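Local coordinates for putative alkaline phosphatase (Pseudomonas fluorescens, PDB 4F1V), which binds hydrogenphosphate in the periplasm with high affinity and probably delivers it to an ABC transporter of the Pst type for import, at residues G193-L198 with T206-D211; I97-S102 with N123-I128; A260-S263 with A267-P270. One frame throughout, in Å; residues are numbered along the deposited sequence.

Interactions 1 and 2 belong to one lobe of the venus-flytrap fold and adjoin each other, their centres about 15 Å apart. Strand 99-100 and its flanks serve both: Thr206 N hydrogen-bonds Pro98 O at 3.1 Å, and Leu198 O takes a bond from Asn100 ND2. Interaction 1 is also tied to the phosphate site, since the Met208 side chain comes to about 8 Å from the bound hydrogenphosphate ion and Ser209 OG bonds to the carbonyl of the pocket residue Leu10. Interaction 3 lies on the opposite side of the chain's centre, its own centre about 31 Å from that of interaction 1 and about 40 Å from that of interaction 2, and it touches neither.

Interaction 1 of 3, residues G193-L198 with T206-D211; sequences GVMTAL and TYMSPD
The helix of a beta-alpha-beta crossover, 190-198, lays Val194, Met195 and Leu198 against Thr206 and Met208 of the chain that follows strand 204-205. The two methionines cross, Met195 SD lying 3.8 Å from Met208 CE and a similar distance from Met208 CG. Met208 starts with CG anti to the backbone N (chi1 -174°), but bends at chi2 and chi3 turn its terminal methyl back against the helix. There CE also meets Val194 CG1 at 3.3 Å, tight for two carbons; as Val194 was modelled in two conformers, strain here is doubtful. Strand 186-188 leads into the helix and strand 204-205, parallel to 186-188, returns the chain to the same sheet, with strand 138-142 between them. Val194 reaches this middle strand, packing on Val140. Thr206 divides its branches between the two neighbours: CG2 faces the helix, 3.8 Å from CD1 of Leu198 in the conformer described, while OG1, anti to the backbone N (chi1 -166°), bonds to Val140 O. That bond satisfies the buried hydroxyl and fixes the rotation of the threonine, holding its methyl towards the helix. Pro98, just ahead of strand 99-100, lies against Met195, Thr206 and Met208 as a further apolar partner.

Interaction 2 of 3, residues I97-S102 with N123-I128; sequences IPFNKS and NTWDGI
Lys101 lays its methylene chain over one face of the Trp125 indole, here in one of the two conformers modelled for the tryptophan. Its CG stands 3.9 Å from the centroid of the five-membered ring and only 12° off the ring normal, a CH-pi contact nearly straight above the face. On the same run, Lys101 CB sits 3.8 Å from Trp125 CZ2, and its CE the same distance from Trp125 CD1, so the aliphatic chain spans the indole from its benzo part to its pyrrole part. A turn at chi2 (70°), followed by extended torsions, lays the chain along the ring and carries NZ beyond it to a hydrogen bond with Thr134 O. Strand 99-100, short and weakly bonded, pairs antiparallel with strand 204-205 in a mixed sheet; Trp125 opens the short 3-10 turn 125-127 and brings its indole in against the side chains of Phe99 and Lys101. Phe99 supplies a second neighbour: its CD1 is 3.8 Å from Trp125 CH2, and the two rings meet obliquely, with planes at 48° and centroids 5.5 Å apart. The polar corner of the indole is satisfied as well, NE1 bonding to Gly203 O just ahead of the adjacent strand 204-205. With an alanine here in place of Lys101, much of the pyrrole face is likely to lose its aliphatic cover, and Thr134 O its ammonium donor.

Interaction 3 of 3, residues A260-S263 with A267-P270; sequences ADRS and AWVP
Arg262 runs past Trp268, its CG and CD lying to one side of the indole plane, near the rim at CZ2, and the two side chains cross at about a right angle. At its root, Arg262 CB is 3.8 Å from both NE1 and CZ2 of Trp268. Arg262 CG makes the closest carbon contact, 3.6 Å to Trp268 CZ2, and its CD still touches that carbon at 3.8 Å. From CG to NE the chain is extended, passing against Thr344 and Ser348 of helix 339-349, and NH2 hydrogen-bonds to Pro257 O in a nearby loop. The guanidinium plane is turned 54° from that of the indole. The backbone of the same arginine makes the polar link: Trp268 NE1 donates to Arg262 O over 2.8 Å with an N-H...O angle of 163°. The acceptor lies almost exactly in the indole plane, and the donor approaches in the carbonyl plane on a lone pair, so both flat groups hold an orientation well suited to the bond. Beside this bond, Ala267 CB rests 3.5 Å from Asp261 O. The indole also meets the ring of Phe349 and packs on Val88 of strand 85-94. A loop between helix 248-252 and strand 272-273 thus turns back on itself, and a tryptophan bonded to a carbonyl ties this outer part of a periplasmic binding protein fold to its mixed five-stranded sheet.

Interaction 1 of 3, residues G193-L198 with T206-D211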
ATOM      1  N   GLY A 193       2.993 -13.523   7.161  1.00  4.32           N
ATOM      2  CA  GLY A 193       3.408 -13.849   8.549  1.00  4.30           C
ATOM      3  C   GLY A 193       2.331 -13.386   9.547  1.00  3.64           C
ATOM      4  O   GLY A 193       2.049 -14.107  10.541  1.00  4.12           O
ATOM      5  N   VAL A 194       1.730 -12.233   9.320  0.80  3.67           N
ATOM      6  CA  VAL A 194       0.617 -11.770  10.192  0.80  3.61           C
ATOM      7  C   VAL A 194      -0.579 -12.735  10.050  0.80  3.57           C
ATOM      8  O   VAL A 194      -1.188 -13.080  11.082  0.80  4.47           O
ATOM      9  CB  VAL A 194       0.255 -10.314   9.889  0.80  3.95           C
ATOM     10  CG1 VAL A 194      -1.155 -10.019  10.407  0.80  3.98           C
ATOM     11  CG2 VAL A 194       1.279  -9.359  10.511  0.80  4.23           C
ATOM     12  N   MET A 195      -0.968 -13.105   8.830  1.00  3.69           N
ATOM     13  CA  MET A 195      -2.112 -14.033   8.714  1.00  4.06           C
ATOM     14  C   MET A 195      -1.846 -15.357   9.401  1.00  4.37           C
ATOM     15  O   MET A 195      -2.769 -15.961   9.992  1.00  4.93           O
ATOM     16  CB  MET A 195      -2.523 -14.195   7.280  1.00  4.62           C
ATOM     17  CG  MET A 195      -3.134 -12.973   6.653  1.00  4.69           C
ATOM     18  SD  MET A 195      -4.600 -12.293   7.507  1.00  5.04           S
ATOM     19  CE  MET A 195      -5.801 -13.578   7.246  1.00  6.08           C
ATOM     20  N   THR A 196      -0.604 -15.866   9.320  1.00  4.25           N
ATOM     21  CA  THR A 196      -0.248 -17.076  10.046  1.00  4.32           C
ATOM     22  C   THR A 196      -0.412 -16.911  11.550  1.00  4.58           C
ATOM     23  O   THR A 196      -0.978 -17.739  12.258  1.00  5.85           O
ATOM     24  CB  THR A 196       1.203 -17.508   9.656  1.00  4.69           C
ATOM     25  OG1 THR A 196       1.178 -17.843   8.272  1.00  6.16           O
ATOM     26  CG2 THR A 196       1.724 -18.631  10.527  1.00  6.36           C
ATOM     27  N   ALA A 197       0.062 -15.752  12.060  1.00  4.34           N
ATOM     28  CA  ALA A 197      -0.076 -15.477  13.481  1.00  4.70           C
ATOM     29  C   ALA A 197      -1.552 -15.296  13.874  1.00  5.06           C
ATOM     30  O   ALA A 197      -1.944 -15.693  14.989  1.00  6.43           O
ATOM     31  CB  ALA A 197       0.745 -14.217  13.866  1.00  5.41           C
ATOM     32  N   LEU A 198      -2.376 -14.708  13.021  0.70  4.65           N
ATOM     33  CA  LEU A 198      -3.777 -14.528  13.356  0.70  4.55           C
ATOM     34  C   LEU A 198      -4.423 -15.862  13.792  0.70  4.65           C
ATOM     35  O   LEU A 198      -5.261 -15.931  14.681  0.70  5.57           O
ATOM     36  CB  LEU A 198      -4.497 -13.917  12.146  0.70  4.35           C
ATOM     37  CG  LEU A 198      -5.825 -13.238  12.394  0.70  3.35           C
ATOM     38  CD1 LEU A 198      -5.643 -11.890  13.104  0.70  4.18           C
ATOM     39  CD2 LEU A 198      -6.544 -13.008  11.048  0.70  6.90           C
ATOM     40  N   THR A 206      -6.439  -8.064  13.225  1.00  3.59           N
ATOM     41  CA  THR A 206      -5.345  -7.279  12.610  1.00  3.89           C
ATOM     42  C   THR A 206      -5.918  -6.389  11.494  1.00  3.52           C
ATOM     43  O   THR A 206      -7.124  -6.362  11.262  1.00  4.04           O
ATOM     44  CB  THR A 206      -4.234  -8.228  12.095  1.00  4.00           C
ATOM     45  OG1 THR A 206      -3.049  -7.483  11.806  1.00  4.04           O
ATOM     46  CG2 THR A 206      -4.637  -8.972  10.865  1.00  3.98           C
ATOM     47  N   TYR A 207      -4.973  -5.693  10.838  1.00  3.53           N
ATOM     48  CA  TYR A 207      -5.217  -4.897   9.646  1.00  3.35           C
ATOM     49  C   TYR A 207      -4.403  -5.517   8.512  1.00  3.39           C
ATOM     50  O   TYR A 207      -3.320  -6.070   8.738  1.00  4.09           O
ATOM     51  CB  TYR A 207      -4.822  -3.407   9.882  1.00  3.91           C
ATOM     52  CG  TYR A 207      -3.382  -3.238  10.310  1.00  3.59           C
ATOM     53  CD1 TYR A 207      -2.383  -2.996   9.376  1.00  3.38           C
ATOM     54  CD2 TYR A 207      -3.016  -3.400  11.643  1.00  3.86           C
ATOM     55  CE1 TYR A 207      -1.042  -2.895   9.754  1.00  3.53           C
ATOM     56  CE2 TYR A 207      -1.678  -3.281  12.017  1.00  3.40           C
ATOM     57  CZ  TYR A 207      -0.697  -3.028  11.101  1.00  3.43           C
ATOM     58  OH  TYR A 207       0.621  -2.971  11.489  1.00  4.40           O
ATOM     59  N   MET A 208      -4.929  -5.455   7.264  1.00  3.35           N
ATOM     60  CA  MET A 208      -4.355  -6.355   6.242  1.00  3.14           C
ATOM     61  C   MET A 208      -4.717  -5.956   4.821  1.00  3.15           C
ATOM     62  O   MET A 208      -5.840  -5.499   4.528  1.00  3.57           O
ATOM     63  CB  MET A 208      -4.915  -7.776   6.503  1.00  2.99           C
ATOM     64  CG  MET A 208      -4.366  -8.906   5.665  1.00  3.24           C
ATOM     65  SD  MET A 208      -2.559  -9.075   5.668  1.00  3.82           S
ATOM     66  CE  MET A 208      -2.273  -9.257   7.407  1.00  4.43           C
ATOM     67  N   SER A 209      -3.776  -6.232   3.923  1.00  3.02           N
ATOM     68  CA  SER A 209      -4.052  -6.275   2.493  1.00  3.23           C
ATOM     69  C   SER A 209      -5.375  -7.000   2.198  1.00  3.15           C
ATOM     70  O   SER A 209      -5.575  -8.106   2.731  1.00  3.49           O
ATOM     71  CB  SER A 209      -2.928  -7.069   1.780  1.00  3.70           C
ATOM     72  OG  SER A 209      -3.255  -7.326   0.471  1.00  4.25           O
ATOM     73  N   PRO A 210      -6.225  -6.476   1.319  1.00  3.13           N
ATOM     74  CA  PRO A 210      -7.470  -7.187   1.031  1.00  3.44           C
ATOM     75  C   PRO A 210      -7.236  -8.470   0.277  1.00  3.40           C
ATOM     76  O   PRO A 210      -8.105  -9.357   0.291  1.00  5.29           O
ATOM     77  CB  PRO A 210      -8.280  -6.152   0.247  1.00  4.40           C
ATOM     78  CG  PRO A 210      -7.207  -5.310  -0.425  1.00  3.97           C
ATOM     79  CD  PRO A 210      -6.116  -5.194   0.604  1.00  3.93           C
ATOM     80  N   ASP A 211      -6.086  -8.614  -0.363  0.70  3.26           N
ATOM     81  CA  ASP A 211      -5.758  -9.935  -0.951  0.70  3.65           C
ATOM     82  C   ASP A 211      -5.559 -10.971   0.142  0.70  4.07           C
ATOM     83  O   ASP A 211      -6.271 -11.952   0.287  0.70  6.56           O
ATOM     84  CB  ASP A 211      -4.508  -9.819  -1.826  0.70  4.51           C
ATOM     85  CG  ASP A 211      -4.039 -11.204  -2.274  0.70  5.17           C
ATOM     86  OD1 ASP A 211      -2.833 -11.460  -2.260  0.70  5.67           O
ATOM     87  OD2 ASP A 211      -4.952 -12.043  -2.602  0.70  7.54           O
TER

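Interaction 2 of 3, residues I97-S102 with N123-I128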
ATOM      1  N   ILE A  97      -9.900  -5.759   7.888  1.00  3.28           N
ATOM      2  CA  ILE A  97      -9.769  -6.054   9.309  1.00  3.17           C
ATOM      3  C   ILE A  97     -10.182  -7.528   9.538  1.00  3.61           C
ATOM      4  O   ILE A  97     -11.276  -7.821  10.039  1.00  4.16           O
ATOM      5  CB  ILE A  97     -10.622  -5.087  10.173  1.00  3.51           C
ATOM      6  CG1 ILE A  97     -10.321  -3.609   9.852  1.00  4.06           C
ATOM      7  CG2 ILE A  97     -10.367  -5.353  11.673  1.00  4.27           C
ATOM      8  CD1 ILE A  97      -8.924  -3.127  10.066  1.00  4.84           C
ATOM      9  N   PRO A  98      -9.304  -8.479   9.139  1.00  3.74           N
ATOM     10  CA  PRO A  98      -9.595  -9.889   9.384  1.00  4.31           C
ATOM     11  C   PRO A  98      -9.372 -10.210  10.883  1.00  4.16           C
ATOM     12  O   PRO A  98      -8.556  -9.608  11.550  1.00  4.50           O
ATOM     13  CB  PRO A  98      -8.620 -10.627   8.472  1.00  3.85           C
ATOM     14  CG  PRO A  98      -7.408  -9.688   8.463  1.00  4.27           C
ATOM     15  CD  PRO A  98      -8.012  -8.302   8.459  1.00  3.67           C
ATOM     16  N   PHE A  99     -10.105 -11.253  11.326  1.00  3.98           N
ATOM     17  CA  PHE A  99     -10.003 -11.684  12.696  1.00  4.17           C
ATOM     18  C   PHE A  99     -10.274 -13.189  12.803  1.00  4.47           C
ATOM     19  O   PHE A  99     -10.911 -13.761  11.910  1.00  4.79           O
ATOM     20  CB  PHE A  99     -10.946 -10.889  13.626  1.00  4.62           C
ATOM     21  CG  PHE A  99     -12.415 -11.059  13.288  1.00  4.42           C
ATOM     22  CD1 PHE A  99     -13.175 -12.079  13.845  1.00  4.73           C
ATOM     23  CD2 PHE A  99     -13.064 -10.220  12.352  1.00  4.58           C
ATOM     24  CE1 PHE A  99     -14.495 -12.279  13.505  1.00  5.03           C
ATOM     25  CE2 PHE A  99     -14.365 -10.426  12.003  1.00  5.04           C
ATOM     26  CZ  PHE A  99     -15.107 -11.455  12.571  1.00  4.88           C
ATOM     27  N   ASN A 100      -9.816 -13.782  13.892  1.00  4.42           N
ATOM     28  CA  ASN A 100     -10.003 -15.182  14.194  1.00  5.20           C
ATOM     29  C   ASN A 100     -10.798 -15.329  15.490  1.00  4.80           C
ATOM     30  O   ASN A 100     -10.233 -15.347  16.584  1.00  5.93           O
ATOM     31  CB  ASN A 100      -8.609 -15.862  14.326  1.00  5.53           C
ATOM     32  CG  ASN A 100      -8.729 -17.289  14.733  1.00  6.47           C
ATOM     33  OD1 ASN A 100      -9.728 -17.944  14.440  1.00  8.49           O
ATOM     34  ND2 ASN A 100      -7.742 -17.792  15.456  1.00  8.42           N
ATOM     35  N   LYS A 101     -12.127 -15.402  15.358  1.00  5.30           N
ATOM     36  CA  LYS A 101     -13.053 -15.527  16.491  1.00  5.00           C
ATOM     37  C   LYS A 101     -14.359 -16.047  15.913  1.00  5.53           C
ATOM     38  O   LYS A 101     -15.054 -15.307  15.213  1.00  5.91           O
ATOM     39  CB  LYS A 101     -13.231 -14.197  17.254  1.00  4.99           C
ATOM     40  CG  LYS A 101     -14.050 -14.327  18.521  1.00  6.11           C
ATOM     41  CD  LYS A 101     -13.362 -15.083  19.610  1.00  7.11           C
ATOM     42  CE  LYS A 101     -14.189 -15.054  20.897  1.00  9.66           C
ATOM     43  NZ  LYS A 101     -13.557 -15.786  22.002  1.00 10.63           N
ATOM     44  N   SER A 102     -14.697 -17.315  16.150  1.00  6.36           N
ATOM     45  CA  SER A 102     -15.798 -17.941  15.515  0.70  8.57           C
ATOM     46  C   SER A 102     -17.160 -17.346  15.975  1.00  6.97           C
ATOM     47  O   SER A 102     -17.281 -16.709  17.049  1.00  7.82           O
ATOM     48  CB  SER A 102     -15.782 -19.451  15.721  0.70 10.07           C
ATOM     49  OG  SER A 102     -16.024 -19.712  17.097  0.70 14.30           O
ATOM     50  N   ASN A 123     -10.709  -4.346  24.816  1.00  6.04           N
ATOM     51  CA  ASN A 123      -9.833  -5.495  24.828  1.00  5.74           C
ATOM     52  C   ASN A 123     -10.594  -6.797  25.029  1.00  5.17           C
ATOM     53  O   ASN A 123      -9.944  -7.838  25.286  1.00  6.33           O
ATOM     54  CB  ASN A 123      -8.664  -5.311  25.797  1.00  7.28           C
ATOM     55  CG  ASN A 123      -9.129  -5.140  27.226  1.00  8.96           C
ATOM     56  OD1 ASN A 123     -10.226  -5.554  27.568  1.00 11.20           O
ATOM     57  ND2 ASN A 123      -8.280  -4.604  28.089  1.00 13.80           N
ATOM     58  N   THR A 124     -11.909  -6.779  24.912  0.70  6.07           N
ATOM     59  CA  THR A 124     -12.775  -7.955  25.001  0.70  6.47           C
ATOM     60  C   THR A 124     -13.734  -7.935  23.857  0.70  5.62           C
ATOM     61  O   THR A 124     -14.191  -6.868  23.374  0.70  5.75           O
ATOM     62  CB  THR A 124     -13.567  -8.036  26.311  0.70  7.05           C
ATOM     63  OG1 THR A 124     -14.468  -6.952  26.387  0.70  7.94           O
ATOM     64  CG2 THR A 124     -12.639  -8.070  27.532  0.70  7.54           C
ATOM     65  N   TRP A 125     -14.143  -9.131  23.395  0.70  5.53           N
ATOM     66  CA  TRP A 125     -15.121  -9.209  22.303  0.70  6.40           C
ATOM     67  C   TRP A 125     -16.494  -8.728  22.752  0.70  6.20           C
ATOM     68  O   TRP A 125     -17.299  -8.284  21.940  0.70  6.40           O
ATOM     69  CB  TRP A 125     -15.136 -10.663  21.770  0.70  6.26           C
ATOM     70  CG  TRP A 125     -13.859 -10.978  20.996  0.70  6.14           C
ATOM     71  CD1 TRP A 125     -12.729 -11.544  21.455  0.70  5.74           C
ATOM     72  CD2 TRP A 125     -13.607 -10.625  19.630  0.70  5.56           C
ATOM     73  NE1 TRP A 125     -11.776 -11.589  20.431  0.70  5.74           N
ATOM     74  CE2 TRP A 125     -12.283 -11.035  19.330  0.70  4.65           C
ATOM     75  CE3 TRP A 125     -14.362 -10.039  18.646  0.70  6.10           C
ATOM     76  CZ2 TRP A 125     -11.694 -10.832  18.043  0.70  5.24           C
ATOM     77  CZ3 TRP A 125     -13.801  -9.865  17.355  0.70  5.76           C
ATOM     78  CH2 TRP A 125     -12.477 -10.252  17.110  0.70  5.40           C
ATOM     79  N   ASP A 126     -16.786  -8.834  24.061  0.75  6.27           N
ATOM     80  CA  ASP A 126     -17.979  -8.277  24.674  0.75  7.99           C
ATOM     81  C   ASP A 126     -18.130  -6.777  24.401  0.75  7.78           C
ATOM     82  O   ASP A 126     -19.256  -6.213  24.385  0.75  8.75           O
ATOM     83  CB  ASP A 126     -17.953  -8.433  26.207  0.75  8.78           C
ATOM     84  CG  ASP A 126     -17.556  -9.781  26.678  0.75  7.48           C
ATOM     85  OD1 ASP A 126     -16.397 -10.129  26.325  0.75  8.88           O
ATOM     86  OD2 ASP A 126     -18.314 -10.408  27.389  0.75 12.63           O
ATOM     87  N   GLY A 127     -16.952  -6.119  24.250  1.00  7.23           N
ATOM     88  CA  GLY A 127     -16.898  -4.686  24.105  1.00  8.17           C
ATOM     89  C   GLY A 127     -17.139  -4.174  22.687  1.00  7.38           C
ATOM     90  O   GLY A 127     -17.122  -2.968  22.478  1.00  9.67           O
ATOM     91  N   ILE A 128     -17.363  -5.061  21.738  1.00  6.55           N
ATOM     92  CA  ILE A 128     -17.812  -4.752  20.376  1.00  6.67           C
ATOM     93  C   ILE A 128     -19.297  -5.030  20.373  1.00  5.99           C
ATOM     94  O   ILE A 128     -19.722  -6.166  20.606  1.00  7.73           O
ATOM     95  CB  ILE A 128     -17.032  -5.557  19.343  1.00  6.43           C
ATOM     96  CG1 ILE A 128     -15.526  -5.269  19.364  1.00  7.11           C
ATOM     97  CG2 ILE A 128     -17.657  -5.310  17.968  1.00  6.79           C
ATOM     98  CD1 ILE A 128     -14.695  -6.259  18.572  1.00  7.84           C
TER

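Interaction 3 of 3, residues A260-S263 with A267-P270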
ATOM      1  N   ALA A 260       1.509  21.493 -12.386  0.70  5.08           N
ATOM      2  CA  ALA A 260       2.720  22.290 -12.176  0.70  5.17           C
ATOM      3  C   ALA A 260       3.691  21.658 -11.195  0.70  5.14           C
ATOM      4  O   ALA A 260       4.848  22.095 -11.037  0.70  6.37           O
ATOM      5  CB  ALA A 260       2.352  23.663 -11.639  0.70  7.14           C
ATOM      6  N   ASP A 261       3.282  20.609 -10.489  0.70  5.36           N
ATOM      7  CA  ASP A 261       4.041  19.943  -9.419  0.70  5.38           C
ATOM      8  C   ASP A 261       4.594  18.594  -9.837  0.70  4.64           C
ATOM      9  O   ASP A 261       5.210  17.917  -9.028  0.70  5.27           O
ATOM     10  CB  ASP A 261       3.192  19.776  -8.174  0.70  6.85           C
ATOM     11  CG  ASP A 261       2.662  21.071  -7.610  0.70  8.62           C
ATOM     12  OD1 ASP A 261       3.335  22.064  -7.750  0.70 11.59           O
ATOM     13  OD2 ASP A 261       1.507  21.008  -7.040  0.70 12.17           O
ATOM     14  N   ARG A 262       4.380  18.222 -11.100  1.00  4.96           N
ATOM     15  CA  ARG A 262       4.678  16.833 -11.546  1.00  5.04           C
ATOM     16  C   ARG A 262       6.163  16.485 -11.509  1.00  4.62           C
ATOM     17  O   ARG A 262       6.468  15.296 -11.485  1.00  4.82           O
ATOM     18  CB  ARG A 262       4.029  16.559 -12.873  1.00  5.47           C
ATOM     19  CG  ARG A 262       2.525  16.358 -12.743  1.00  5.15           C
ATOM     20  CD  ARG A 262       1.840  16.231 -14.088  1.00  5.73           C
ATOM     21  NE  ARG A 262       0.372  16.234 -13.833  1.00  6.47           N
ATOM     22  CZ  ARG A 262      -0.503  16.557 -14.781  1.00  6.84           C
ATOM     23  NH1 ARG A 262      -0.166  16.726 -16.023  1.00  7.58           N
ATOM     24  NH2 ARG A 262      -1.784  16.736 -14.432  1.00  9.06           N
ATOM     25  N   SER A 263       7.073  17.459 -11.428  0.80  5.15           N
ATOM     26  CA  SER A 263       8.485  17.100 -11.306  0.80  5.36           C
ATOM     27  C   SER A 263       8.827  16.688  -9.890  0.80  5.28           C
ATOM     28  O   SER A 263       9.957  16.231  -9.634  0.80  6.19           O
ATOM     29  CB  SER A 263       9.388  18.233 -11.753  0.80  8.12           C
ATOM     30  OG  SER A 263       9.315  19.328 -10.856  0.80 10.51           O
ATOM     31  N   ALA A 267       4.279  14.572  -5.255  1.00  4.48           N
ATOM     32  CA  ALA A 267       2.993  15.041  -5.745  1.00  5.05           C
ATOM     33  C   ALA A 267       2.199  13.957  -6.397  1.00  4.49           C
ATOM     34  O   ALA A 267       0.979  14.129  -6.628  1.00  5.27           O
ATOM     35  CB  ALA A 267       3.204  16.194  -6.668  1.00  7.26           C
ATOM     36  N   TRP A 268       2.822  12.846  -6.792  1.00  3.70           N
ATOM     37  CA  TRP A 268       2.168  11.809  -7.555  1.00  3.83           C
ATOM     38  C   TRP A 268       1.359  10.823  -6.719  1.00  3.90           C
ATOM     39  O   TRP A 268       0.520  10.132  -7.251  1.00  4.65           O
ATOM     40  CB  TRP A 268       3.230  11.040  -8.354  1.00  3.98           C
ATOM     41  CG  TRP A 268       3.598  11.804  -9.628  1.00  4.09           C
ATOM     42  CD1 TRP A 268       4.550  12.790  -9.758  1.00  3.93           C
ATOM     43  CD2 TRP A 268       2.969  11.699 -10.898  1.00  4.42           C
ATOM     44  NE1 TRP A 268       4.539  13.289 -11.030  1.00  4.18           N
ATOM     45  CE2 TRP A 268       3.588  12.672 -11.775  1.00  4.17           C
ATOM     46  CE3 TRP A 268       1.946  10.896 -11.441  1.00  5.46           C
ATOM     47  CZ2 TRP A 268       3.218  12.805 -13.121  1.00  5.48           C
ATOM     48  CZ3 TRP A 268       1.563  11.067 -12.767  1.00  6.94           C
ATOM     49  CH2 TRP A 268       2.189  12.023 -13.576  1.00  6.17           C
ATOM     50  N   VAL A 269       1.697  10.695  -5.420  1.00  3.78           N
ATOM     51  CA  VAL A 269       1.009   9.681  -4.570  1.00  4.28           C
ATOM     52  C   VAL A 269      -0.055  10.376  -3.741  1.00  3.99           C
ATOM     53  O   VAL A 269       0.262  11.110  -2.788  1.00  4.87           O
ATOM     54  CB  VAL A 269       1.985   8.933  -3.638  1.00  5.00           C
ATOM     55  CG1 VAL A 269       1.195   7.992  -2.728  1.00  5.97           C
ATOM     56  CG2 VAL A 269       3.011   8.189  -4.476  1.00  5.90           C
ATOM     57  N   PRO A 270      -1.340  10.153  -4.031  1.00  4.44           N
ATOM     58  CA  PRO A 270      -2.374  10.761  -3.186  1.00  4.68           C
ATOM     59  C   PRO A 270      -2.407  10.045  -1.851  1.00  4.28           C
ATOM     60  O   PRO A 270      -2.256   8.826  -1.788  1.00  5.14           O
ATOM     61  CB  PRO A 270      -3.698  10.462  -3.943  1.00  5.61           C
ATOM     62  CG  PRO A 270      -3.241  10.078  -5.351  1.00  6.44           C
ATOM     63  CD  PRO A 270      -1.912   9.379  -5.139  1.00  5.65           C
TER